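Long-range contacts in A-adding tRNA nucleotidyltransferase (Aquifex aeolicus, PDB 4WBY), which adds the terminal adenosine to the CC end of tRNA, using ATP, to complete the CCA terminus: residues 214-223 and 271-279; 150-160 and 178-189. All coordinates share one frame; numbering follows the deposited sequence.

Contact 1 (214-223 and 271-279); sequences LREDRFLEIL and GWLYLLILI
Leu214 reaches Trp272 with chi1 at 75°, which sets CG between its own backbone N and carbonyl carbon and lays both methyls on one face of the indole. Leu214 CD2 makes a CH-pi contact over the six-membered ring, 3.6 Å from the centroid of that ring in Trp272, while Leu214 CD1 lies over the five-membered part, 3.7 Å from Trp272 NE1. The CB of Trp272 points away from 214-223, yet its CG, beside the backbone N, brings the indole back within reach. Cutting Trp272 down to an alanine would probably leave both Leu214 methyls without their flat support and open a gap toward Pro297 and Val300.

Next to this pair the backbones come close because Gly271 has no side chain: Gly271 CA stands 3.3 Å from Leu214 O, a CA-H...O contact. A water spans the same two residues, donating to Leu214 O and accepting from Gly271 N.

The general case illustrated here is helix packing in the helical region that follows strand 180-181. The short segments of helices 219-228 and 271-278 run in nearly the same direction, 32° apart with axes 11.0 Å from each other, and an aromatic pair bridges them. Phe219 turns an edge toward the face of Tyr274 in an offset edge-to-face pair, planes at 86° and centroids 6.0 Å apart. The Phe219 ring is itself sandwiched, Leu214 CA over the centre of one face and Leu223 CD1 over the opposite face, toward its rim, and Phe219 CE2 comes 3.7 Å from Tyr274 CB. Farther along, Leu223 and Leu278 meet tip to tip, Leu223 CD2 lying 3.5 Å from Leu278 CD1. Glu216, in the turn before helix 219-228, forms a salt bridge with Arg176, a residue that binds ATP.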
loop_
_atom_site.group_PDB
_atom_site.type_symbol
_atom_site.label_atom_id
_atom_site.label_comp_id
_atom_site.label_asym_id
_atom_site.label_seq_id
_atom_site.Cartn_x
_atom_site.Cartn_y
_atom_site.Cartn_z
ATOM N N LEU A 214 1.657 0.089 -3.969
ATOM C CA LEU A 214 0.858 -0.878 -4.721
ATOM C C LEU A 214 -0.280 -1.452 -3.856
ATOM O O LEU A 214 -1.234 -2.010 -4.386
ATOM C CB LEU A 214 1.743 -1.986 -5.310
ATOM C CG LEU A 214 2.349 -3.139 -4.513
ATOM C CD1 LEU A 214 1.339 -4.261 -4.226
ATOM C CD2 LEU A 214 3.549 -3.696 -5.281
ATOM N N ARG A 215 -0.199 -1.269 -2.538
ATOM C CA ARG A 215 -1.279 -1.665 -1.629
ATOM C C ARG A 215 -2.454 -0.674 -1.628
ATOM O O ARG A 215 -3.541 -0.994 -1.144
ATOM C CB ARG A 215 -0.726 -1.814 -0.202
ATOM C CG ARG A 215 0.316 -2.926 -0.063
ATOM C CD ARG A 215 1.273 -2.734 1.122
ATOM N NE ARG A 215 0.597 -2.609 2.407
ATOM C CZ ARG A 215 1.200 -2.739 3.589
ATOM N NH1 ARG A 215 2.495 -3.016 3.657
ATOM N NH2 ARG A 215 0.503 -2.603 4.708
ATOM N N GLU A 216 -2.237 0.523 -2.170
ATOM C CA GLU A 216 -3.242 1.592 -2.082
ATOM C C GLU A 216 -4.442 1.368 -3.008
ATOM O O GLU A 216 -4.278 0.961 -4.161
ATOM C CB GLU A 216 -2.612 2.946 -2.423
ATOM C CG GLU A 216 -1.484 3.390 -1.497
ATOM C CD GLU A 216 -1.962 4.007 -0.209
ATOM O OE1 GLU A 216 -3.084 4.551 -0.182
ATOM O OE2 GLU A 216 -1.199 3.959 0.778
ATOM N N ASP A 217 -5.640 1.677 -2.520
ATOM C CA ASP A 217 -6.833 1.641 -3.370
ATOM C C ASP A 217 -6.655 2.523 -4.610
ATOM O O ASP A 217 -7.122 2.182 -5.704
ATOM C CB ASP A 217 -8.070 2.097 -2.595
ATOM C CG ASP A 217 -8.572 1.055 -1.617
ATOM O OD1 ASP A 217 -8.194 -0.130 -1.740
ATOM O OD2 ASP A 217 -9.368 1.427 -0.731
ATOM N N ARG A 218 -5.973 3.651 -4.432
ATOM C CA ARG A 218 -5.762 4.597 -5.520
ATOM C C ARG A 218 -4.381 4.435 -6.173
ATOM O O ARG A 218 -3.772 5.410 -6.603
ATOM C CB ARG A 218 -5.928 6.034 -5.003
ATOM C CG ARG A 218 -7.302 6.346 -4.433
ATOM C CD ARG A 218 -8.310 6.722 -5.506
ATOM N NE ARG A 218 -8.690 5.590 -6.346
ATOM C CZ ARG A 218 -9.555 4.647 -5.988
ATOM N NH1 ARG A 218 -10.129 4.689 -4.793
ATOM N NH2 ARG A 218 -9.840 3.657 -6.822
ATOM N N PHE A 219 -3.885 3.204 -6.252
ATOM C CA PHE A 219 -2.591 2.961 -6.892
ATOM C C PHE A 219 -2.531 3.517 -8.325
ATOM O O PHE A 219 -1.508 4.058 -8.719
ATOM C CB PHE A 219 -2.270 1.458 -6.876
ATOM C CG PHE A 219 -0.874 1.104 -7.343
ATOM C CD1 PHE A 219 0.223 1.897 -7.021
ATOM C CD2 PHE A 219 -0.658 -0.069 -8.055
ATOM C CE1 PHE A 219 1.510 1.540 -7.441
ATOM C CE2 PHE A 219 0.623 -0.436 -8.480
ATOM C CZ PHE A 219 1.710 0.367 -8.173
ATOM N N LEU A 220 -3.605 3.388 -9.102
ATOM C CA LEU A 220 -3.578 3.913 -10.469
ATOM C C LEU A 220 -3.359 5.433 -10.475
ATOM O O LEU A 220 -2.575 5.943 -11.272
ATOM C CB LEU A 220 -4.861 3.558 -11.234
ATOM C CG LEU A 220 -4.873 4.020 -12.698
ATOM C CD1 LEU A 220 -3.593 3.601 -13.434
ATOM C CD2 LEU A 220 -6.101 3.493 -13.427
ATOM N N GLU A 221 -4.026 6.149 -9.571
ATOM C CA GLU A 221 -3.814 7.591 -9.478
ATOM C C GLU A 221 -2.378 7.905 -9.072
ATOM O O GLU A 221 -1.780 8.881 -9.543
ATOM C CB GLU A 221 -4.785 8.222 -8.480
ATOM C CG GLU A 221 -6.210 8.379 -9.007
ATOM C CD GLU A 221 -7.077 7.139 -8.873
ATOM O OE1 GLU A 221 -6.582 6.085 -8.417
ATOM O OE2 GLU A 221 -8.273 7.231 -9.240
ATOM N N ILE A 222 -1.826 7.083 -8.188
ATOM C CA ILE A 222 -0.446 7.271 -7.769
ATOM C C ILE A 222 0.496 7.020 -8.952
ATOM O O ILE A 222 1.453 7.773 -9.158
ATOM C CB ILE A 222 -0.099 6.361 -6.581
ATOM C CG1 ILE A 222 -0.945 6.753 -5.357
ATOM C CG2 ILE A 222 1.386 6.432 -6.240
ATOM C CD1 ILE A 222 -0.920 5.725 -4.227
ATOM N N LEU A 223 0.219 5.981 -9.739
ATOM C CA LEU A 223 1.008 5.714 -10.938
ATOM C C LEU A 223 0.947 6.874 -11.934
ATOM O O LEU A 223 1.941 7.174 -12.590
ATOM C CB LEU A 223 0.554 4.421 -11.628
ATOM C CG LEU A 223 0.931 3.145 -10.866
ATOM C CD1 LEU A 223 0.330 1.912 -11.541
ATOM C CD2 LEU A 223 2.442 3.008 -10.720
ATOM N N GLY A 271 -2.882 -4.876 -6.740
ATOM C CA GLY A 271 -1.831 -3.918 -7.039
ATOM C C GLY A 271 -0.689 -4.518 -7.841
ATOM O O GLY A 271 -0.110 -3.850 -8.706
ATOM N N TRP A 272 -0.372 -5.782 -7.570
ATOM C CA TRP A 272 0.701 -6.449 -8.296
ATOM C C TRP A 272 0.388 -6.591 -9.785
ATOM O O TRP A 272 1.300 -6.605 -10.608
ATOM C CB TRP A 272 0.978 -7.832 -7.702
ATOM C CG TRP A 272 1.575 -7.786 -6.338
ATOM C CD1 TRP A 272 0.938 -8.026 -5.159
ATOM C CD2 TRP A 272 2.935 -7.468 -6.007
ATOM N NE1 TRP A 272 1.816 -7.891 -4.114
ATOM C CE2 TRP A 272 3.049 -7.548 -4.605
ATOM C CE3 TRP A 272 4.066 -7.134 -6.760
ATOM C CZ2 TRP A 272 4.249 -7.296 -3.935
ATOM C CZ3 TRP A 272 5.261 -6.888 -6.096
ATOM C CH2 TRP A 272 5.344 -6.975 -4.695
ATOM N N LEU A 273 -0.893 -6.686 -10.133
ATOM C CA LEU A 273 -1.280 -6.768 -11.542
ATOM C C LEU A 273 -0.941 -5.490 -12.304
ATOM O O LEU A 273 -0.521 -5.544 -13.456
ATOM C CB LEU A 273 -2.773 -7.055 -11.682
ATOM C CG LEU A 273 -3.288 -8.369 -11.104
ATOM C CD1 LEU A 273 -4.773 -8.524 -11.407
ATOM C CD2 LEU A 273 -2.505 -9.532 -11.665
ATOM N N TYR A 274 -1.144 -4.340 -11.671
ATOM C CA TYR A 274 -0.741 -3.082 -12.275
ATOM C C TYR A 274 0.756 -3.078 -12.506
ATOM O O TYR A 274 1.228 -2.645 -13.551
ATOM C CB TYR A 274 -1.121 -1.894 -11.394
ATOM C CG TYR A 274 -2.601 -1.611 -11.315
ATOM C CD1 TYR A 274 -3.229 -0.821 -12.271
ATOM C CD2 TYR A 274 -3.366 -2.119 -10.275
ATOM C CE1 TYR A 274 -4.581 -0.552 -12.192
ATOM C CE2 TYR A 274 -4.715 -1.855 -10.188
ATOM C CZ TYR A 274 -5.318 -1.071 -11.146
ATOM O OH TYR A 274 -6.660 -0.808 -11.054
ATOM N N LEU A 275 1.499 -3.561 -11.514
ATOM C CA LEU A 275 2.948 -3.616 -11.622
ATOM C C LEU A 275 3.387 -4.510 -12.787
ATOM O O LEU A 275 4.293 -4.158 -13.539
ATOM C CB LEU A 275 3.557 -4.108 -10.313
ATOM C CG LEU A 275 5.062 -3.900 -10.214
ATOM C CD1 LEU A 275 5.376 -2.420 -10.037
ATOM C CD2 LEU A 275 5.611 -4.720 -9.061
ATOM N N LEU A 276 2.746 -5.665 -12.925
ATOM C CA LEU A 276 3.063 -6.565 -14.032
ATOM C C LEU A 276 2.832 -5.909 -15.387
ATOM O O LEU A 276 3.643 -6.063 -16.297
ATOM C CB LEU A 276 2.235 -7.849 -13.955
ATOM C CG LEU A 276 2.564 -8.762 -12.774
ATOM C CD1 LEU A 276 1.724 -10.030 -12.827
ATOM C CD2 LEU A 276 4.046 -9.115 -12.752
ATOM N N ILE A 277 1.724 -5.185 -15.531
ATOM C CA ILE A 277 1.471 -4.447 -16.769
ATOM C C ILE A 277 2.538 -3.361 -16.978
ATOM O O ILE A 277 3.055 -3.198 -18.088
ATOM C CB ILE A 277 0.060 -3.812 -16.776
ATOM C CG1 ILE A 277 -1.025 -4.898 -16.809
ATOM C CG2 ILE A 277 -0.106 -2.860 -17.952
ATOM C CD1 ILE A 277 -0.851 -5.919 -17.929
ATOM N N LEU A 278 2.877 -2.636 -15.911
ATOM C CA LEU A 278 3.910 -1.599 -15.973
ATOM C C LEU A 278 5.254 -2.084 -16.502
ATOM O O LEU A 278 5.918 -1.385 -17.260
ATOM C CB LEU A 278 4.141 -1.004 -14.585
ATOM C CG LEU A 278 3.467 0.280 -14.152
ATOM C CD1 LEU A 278 3.950 0.562 -12.753
ATOM C CD2 LEU A 278 3.804 1.423 -15.094
ATOM N N ILE A 279 5.656 -3.288 -16.101
ATOM C CA ILE A 279 6.980 -3.789 -16.451
ATOM C C ILE A 279 6.923 -4.784 -17.603
ATOM O O ILE A 279 7.896 -5.480 -17.881
ATOM C CB ILE A 279 7.676 -4.443 -15.235
ATOM C CG1 ILE A 279 6.910 -5.691 -14.775
ATOM C CG2 ILE A 279 7.831 -3.419 -14.098
ATOM C CD1 ILE A 279 7.658 -6.551 -13.777
HETATM O O HOH W 1 -2.826 -4.533 -3.887
#

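Contact 2 (150-160 and 178-189). With GOL (glycerol), chain G.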
loop_
_atom_site.group_PDB
_atom_site.type_symbol
_atom_site.label_atom_id
_atom_site.label_comp_id
_atom_site.label_asym_id
_atom_site.label_seq_id
_atom_site.Cartn_x
_atom_site.Cartn_y
_atom_site.Cartn_z
ATOM N N LYS A 150 -6.233 20.787 0.760
ATOM C CA LYS A 150 -5.896 19.557 0.026
ATOM C C LYS A 150 -4.502 19.640 -0.597
ATOM O O LYS A 150 -4.306 19.410 -1.802
ATOM C CB LYS A 150 -6.952 19.264 -1.038
ATOM C CG LYS A 150 -8.335 19.061 -0.444
ATOM C CD LYS A 150 -9.325 18.773 -1.552
ATOM C CE LYS A 150 -10.658 18.341 -1.011
ATOM N NZ LYS A 150 -11.613 17.938 -2.087
ATOM N N VAL A 151 -3.525 19.927 0.258
ATOM C CA VAL A 151 -2.158 20.175 -0.168
ATOM C C VAL A 151 -1.152 19.260 0.529
ATOM O O VAL A 151 -1.171 19.112 1.756
ATOM C CB VAL A 151 -1.765 21.656 0.104
ATOM C CG1 VAL A 151 -0.264 21.854 -0.038
ATOM C CG2 VAL A 151 -2.543 22.585 -0.836
ATOM N N ILE A 152 -0.280 18.648 -0.270
ATOM C CA ILE A 152 0.914 17.962 0.226
ATOM C C ILE A 152 2.088 18.948 0.217
ATOM O O ILE A 152 2.492 19.441 -0.837
ATOM C CB ILE A 152 1.261 16.719 -0.624
ATOM C CG1 ILE A 152 0.098 15.715 -0.625
ATOM C CG2 ILE A 152 2.544 16.060 -0.134
ATOM C CD1 ILE A 152 -0.304 15.189 0.749
ATOM N N ARG A 153 2.636 19.216 1.396
ATOM C CA ARG A 153 3.667 20.226 1.588
ATOM C C ARG A 153 4.765 19.688 2.488
ATOM O O ARG A 153 4.472 19.186 3.578
ATOM C CB ARG A 153 3.060 21.482 2.226
ATOM C CG ARG A 153 4.002 22.660 2.282
ATOM C CD ARG A 153 3.470 23.778 3.158
ATOM N NE ARG A 153 2.116 24.165 2.776
ATOM C CZ ARG A 153 1.814 25.028 1.814
ATOM N NH1 ARG A 153 2.778 25.630 1.117
ATOM N NH2 ARG A 153 0.537 25.285 1.553
ATOM N N VAL A 154 6.024 19.798 2.059
ATOM C CA VAL A 154 7.129 19.413 2.936
ATOM C C VAL A 154 7.299 20.413 4.095
ATOM O O VAL A 154 6.813 21.549 4.039
ATOM C CB VAL A 154 8.466 19.278 2.160
ATOM C CG1 VAL A 154 8.400 18.097 1.190
ATOM C CG2 VAL A 154 8.836 20.589 1.458
ATOM N N LEU A 155 8.003 19.980 5.133
ATOM C CA LEU A 155 8.189 20.783 6.344
ATOM C C LEU A 155 9.310 21.808 6.235
ATOM O O LEU A 155 9.349 22.781 7.001
ATOM C CB LEU A 155 8.458 19.867 7.544
ATOM C CG LEU A 155 7.476 18.711 7.772
ATOM C CD1 LEU A 155 7.705 18.066 9.124
ATOM C CD2 LEU A 155 6.050 19.171 7.657
ATOM N N HIS A 156 10.235 21.557 5.313
ATOM C CA HIS A 156 11.390 22.418 5.099
ATOM C C HIS A 156 11.857 22.211 3.668
ATOM O O HIS A 156 11.695 21.120 3.122
ATOM C CB HIS A 156 12.508 22.038 6.084
ATOM C CG HIS A 156 13.747 22.877 5.972
ATOM N ND1 HIS A 156 14.641 22.762 4.926
ATOM C CD2 HIS A 156 14.241 23.842 6.783
ATOM C CE1 HIS A 156 15.627 23.626 5.096
ATOM N NE2 HIS A 156 15.405 24.296 6.213
ATOM N N PRO A 157 12.418 23.255 3.045
ATOM C CA PRO A 157 12.721 23.149 1.613
ATOM C C PRO A 157 13.782 22.124 1.227
ATOM O O PRO A 157 13.805 21.757 0.060
ATOM C CB PRO A 157 13.193 24.566 1.240
ATOM C CG PRO A 157 13.446 25.251 2.533
ATOM C CD PRO A 157 12.531 24.638 3.534
ATOM N N VAL A 158 14.636 21.655 2.135
ATOM C CA VAL A 158 15.621 20.665 1.685
ATOM C C VAL A 158 15.124 19.225 1.884
ATOM O O VAL A 158 15.883 18.271 1.726
ATOM C CB VAL A 158 17.000 20.846 2.369
ATOM C CG1 VAL A 158 17.537 22.268 2.144
ATOM C CG2 VAL A 158 16.965 20.471 3.837
ATOM N N SER A 159 13.831 19.069 2.170
ATOM C CA SER A 159 13.265 17.763 2.507
ATOM C C SER A 159 13.557 16.636 1.501
ATOM O O SER A 159 13.877 15.509 1.899
ATOM C CB SER A 159 11.754 17.907 2.685
ATOM O OG SER A 159 11.168 16.688 3.099
ATOM N N PHE A 160 13.441 16.918 0.205
ATOM C CA PHE A 160 13.665 15.872 -0.789
ATOM C C PHE A 160 15.159 15.598 -1.017
ATOM O O PHE A 160 15.518 14.519 -1.463
ATOM C CB PHE A 160 13.006 16.224 -2.124
ATOM C CG PHE A 160 11.505 16.333 -2.060
ATOM C CD1 PHE A 160 10.730 15.263 -1.623
ATOM C CD2 PHE A 160 10.867 17.492 -2.468
ATOM C CE1 PHE A 160 9.334 15.363 -1.569
ATOM C CE2 PHE A 160 9.487 17.603 -2.417
ATOM C CZ PHE A 160 8.711 16.528 -1.975
ATOM N N ASN A 178 -6.296 12.452 -3.082
ATOM C CA ASN A 178 -6.651 13.404 -4.145
ATOM C C ASN A 178 -6.255 14.817 -3.726
ATOM O O ASN A 178 -7.046 15.766 -3.824
ATOM C CB ASN A 178 -8.144 13.336 -4.495
ATOM C CG ASN A 178 -8.475 14.053 -5.792
ATOM O OD1 ASN A 178 -7.619 14.212 -6.663
ATOM N ND2 ASN A 178 -9.716 14.511 -5.914
ATOM N N PHE A 179 -5.020 14.935 -3.245
ATOM C CA PHE A 179 -4.420 16.223 -2.900
ATOM C C PHE A 179 -3.440 16.626 -4.005
ATOM O O PHE A 179 -2.977 15.782 -4.783
ATOM C CB PHE A 179 -3.656 16.176 -1.566
ATOM C CG PHE A 179 -4.517 16.243 -0.318
ATOM C CD1 PHE A 179 -5.882 15.995 -0.343
ATOM C CD2 PHE A 179 -3.925 16.576 0.901
ATOM C CE1 PHE A 179 -6.637 16.061 0.840
ATOM C CE2 PHE A 179 -4.669 16.657 2.079
ATOM C CZ PHE A 179 -6.029 16.391 2.045
ATOM N N LYS A 180 -3.087 17.908 -4.027
ATOM C CA LYS A 180 -2.057 18.414 -4.920
ATOM C C LYS A 180 -0.797 18.752 -4.136
ATOM O O LYS A 180 -0.866 19.063 -2.954
ATOM C CB LYS A 180 -2.557 19.652 -5.661
ATOM C CG LYS A 180 -3.679 19.359 -6.653
ATOM C CD LYS A 180 -4.049 20.590 -7.466
ATOM C CE LYS A 180 -2.865 21.100 -8.281
ATOM N NZ LYS A 180 -2.311 20.053 -9.189
ATOM N N LEU A 181 0.357 18.692 -4.789
ATOM C CA LEU A 181 1.565 19.251 -4.198
ATOM C C LEU A 181 1.447 20.766 -4.076
ATOM O O LEU A 181 0.895 21.426 -4.966
ATOM C CB LEU A 181 2.797 18.893 -5.035
ATOM C CG LEU A 181 3.033 17.412 -5.322
ATOM C CD1 LEU A 181 4.234 17.272 -6.241
ATOM C CD2 LEU A 181 3.243 16.688 -4.015
ATOM N N SER A 182 1.983 21.329 -2.996
ATOM C CA SER A 182 2.088 22.785 -2.917
ATOM C C SER A 182 2.976 23.267 -4.066
ATOM O O SER A 182 3.781 22.502 -4.595
ATOM C CB SER A 182 2.642 23.246 -1.557
ATOM O OG SER A 182 4.036 23.506 -1.588
ATOM N N ARG A 183 2.835 24.530 -4.449
ATOM C CA ARG A 183 3.612 25.051 -5.566
ATOM C C ARG A 183 5.112 24.896 -5.336
ATOM O O ARG A 183 5.824 24.403 -6.215
ATOM C CB ARG A 183 3.253 26.514 -5.821
ATOM C CG ARG A 183 1.822 26.689 -6.282
ATOM C CD ARG A 183 1.443 28.160 -6.394
ATOM N NE ARG A 183 -0.004 28.347 -6.375
ATOM C CZ ARG A 183 -0.690 28.741 -5.307
ATOM N NH1 ARG A 183 -0.055 28.998 -4.171
ATOM N NH2 ARG A 183 -2.007 28.886 -5.374
ATOM N N SER A 184 5.599 25.282 -4.159
ATOM C CA SER A 184 7.033 25.149 -3.907
ATOM C C SER A 184 7.433 23.685 -3.730
ATOM O O SER A 184 8.504 23.281 -4.174
ATOM C CB SER A 184 7.467 25.960 -2.687
ATOM O OG SER A 184 6.797 25.536 -1.520
ATOM N N THR A 185 6.585 22.894 -3.083
ATOM C CA THR A 185 6.880 21.467 -2.922
ATOM C C THR A 185 7.013 20.787 -4.289
ATOM O O THR A 185 7.903 19.954 -4.488
ATOM C CB THR A 185 5.803 20.775 -2.065
ATOM O OG1 THR A 185 5.905 21.266 -0.723
ATOM C CG2 THR A 185 5.981 19.254 -2.038
ATOM N N GLU A 186 6.143 21.149 -5.229
ATOM C CA GLU A 186 6.250 20.612 -6.584
ATOM C C GLU A 186 7.576 21.002 -7.247
ATOM O O GLU A 186 8.220 20.171 -7.891
ATOM C CB GLU A 186 5.083 21.082 -7.455
ATOM C CG GLU A 186 5.095 20.427 -8.843
ATOM C CD GLU A 186 3.984 20.909 -9.743
ATOM O OE1 GLU A 186 3.716 22.127 -9.756
ATOM O OE2 GLU A 186 3.381 20.070 -10.445
ATOM N N LYS A 187 7.979 22.260 -7.103
ATOM C CA LYS A 187 9.258 22.698 -7.662
ATOM C C LYS A 187 10.396 21.890 -7.068
ATOM O O LYS A 187 11.316 21.466 -7.775
ATOM C CB LYS A 187 9.502 24.183 -7.399
ATOM C CG LYS A 187 8.603 25.109 -8.156
ATOM C CD LYS A 187 8.916 26.553 -7.810
ATOM C CE LYS A 187 7.866 27.473 -8.411
ATOM N NZ LYS A 187 8.069 28.888 -8.006
ATOM N N LEU A 188 10.349 21.706 -5.753
ATOM C CA LEU A 188 11.411 20.980 -5.066
ATOM C C LEU A 188 11.462 19.528 -5.516
ATOM O O LEU A 188 12.538 18.962 -5.679
ATOM C CB LEU A 188 11.214 21.055 -3.552
ATOM C CG LEU A 188 11.404 22.450 -2.956
ATOM C CD1 LEU A 188 10.851 22.498 -1.534
ATOM C CD2 LEU A 188 12.876 22.839 -2.986
ATOM N N LEU A 189 10.294 18.922 -5.706
ATOM C CA LEU A 189 10.235 17.526 -6.117
ATOM C C LEU A 189 10.801 17.369 -7.525
ATOM O O LEU A 189 11.623 16.488 -7.777
ATOM C CB LEU A 189 8.798 17.003 -6.029
ATOM C CG LEU A 189 8.580 15.503 -6.272
ATOM C CD1 LEU A 189 7.385 14.985 -5.449
ATOM C CD2 LEU A 189 8.374 15.198 -7.752
HETATM C C1 GOL G . 1.336 26.514 -2.655
HETATM O O1 GOL G . 0.308 26.737 -1.716
HETATM C C2 GOL G . 2.490 27.354 -2.122
HETATM O O2 GOL G . 2.105 27.711 -0.820
HETATM C C3 GOL G . 3.803 26.594 -1.998
HETATM O O3 GOL G . 4.651 27.458 -1.273
#
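One face of the Phe179 ring lies flat on the main chain of Lys150: Lys150 CA sits over its centre, 3.4 Å from the Phe179 ring centroid, in a CH-pi contact almost on the ring normal. Lys150 follows helix 143-149 with positive phi, in a Schellman motif, and its aliphatic CB continues the contact along the ring, 3.5 Å from Phe179 CD1.

Beyond this pair, strands 151-152 and 180-181 form a two-stranded parallel sheet. Lys180 uses both its backbone groups, its N donating to Lys150 O and its O accepting from Ile152 N; Ser182 N then donates to Ile152 O. Two parallel neighbours joined through helices make a small beta-alpha-beta crossover, and the connection carries the ATP-binding residues Asp163 to Arg172 and Arg176. On one side of the sheet Ile152 CB packs 3.9 Å from Leu181 CD2; on the other, Val151 CG1 lies 3.6 Å from Ser182 CB.

Where strand gives way to helix, hydroxyls take over. Ser182 OG caps helix 183-194 by accepting from Thr185 N, and Thr185 OG1, anti to its carbonyl carbon (chi1 -68°), accepts from Val154 N at 3.1 Å. Phe160 closes the apolar end: Leu189 CG lies over one face, and at the ring edge Phe160 CE2 comes 3.5 Å from Thr185 O.

The Arg153 guanidinium lies with one face over Ser182 CB; its NE pairs with Asp146, and NH1 donates to glycerol O2 at 2.9 Å, nearly straight at 172°. Ser184 OG shares a hydrogen bond with glycerol O3. Arg153 of one segment and Ser184 of the other each hold one hydroxyl of the glycerol, probably from the crystallisation liquor, so the polyol bridges the two; these bonds suggest a polar niche able to hold a small polyol.

How the contacts relate
Contact 2 comes first along the chain and closes before contact 1 opens; helices 183-194 and 203-214 carry the chain from contact 2 to contact 1. Their centres are 23 Å apart and their nearest atoms about 6 Å, so they do not touch. What relates them is helix 165-177, the main helix of the connection inside the crossover of contact 2. Its Ile167 and Phe173 pack against Phe160 and Ile152 of contact 2, whereas the side chains of its Arg172 and Arg176 lie about 8 and 9 Å from that of Phe219 in contact 1. A helix carrying ATP-binding residues therefore lies next to both contacts, a small parallel sheet and a helix-helix packing, both beyond the seven-stranded head sheet in sequence.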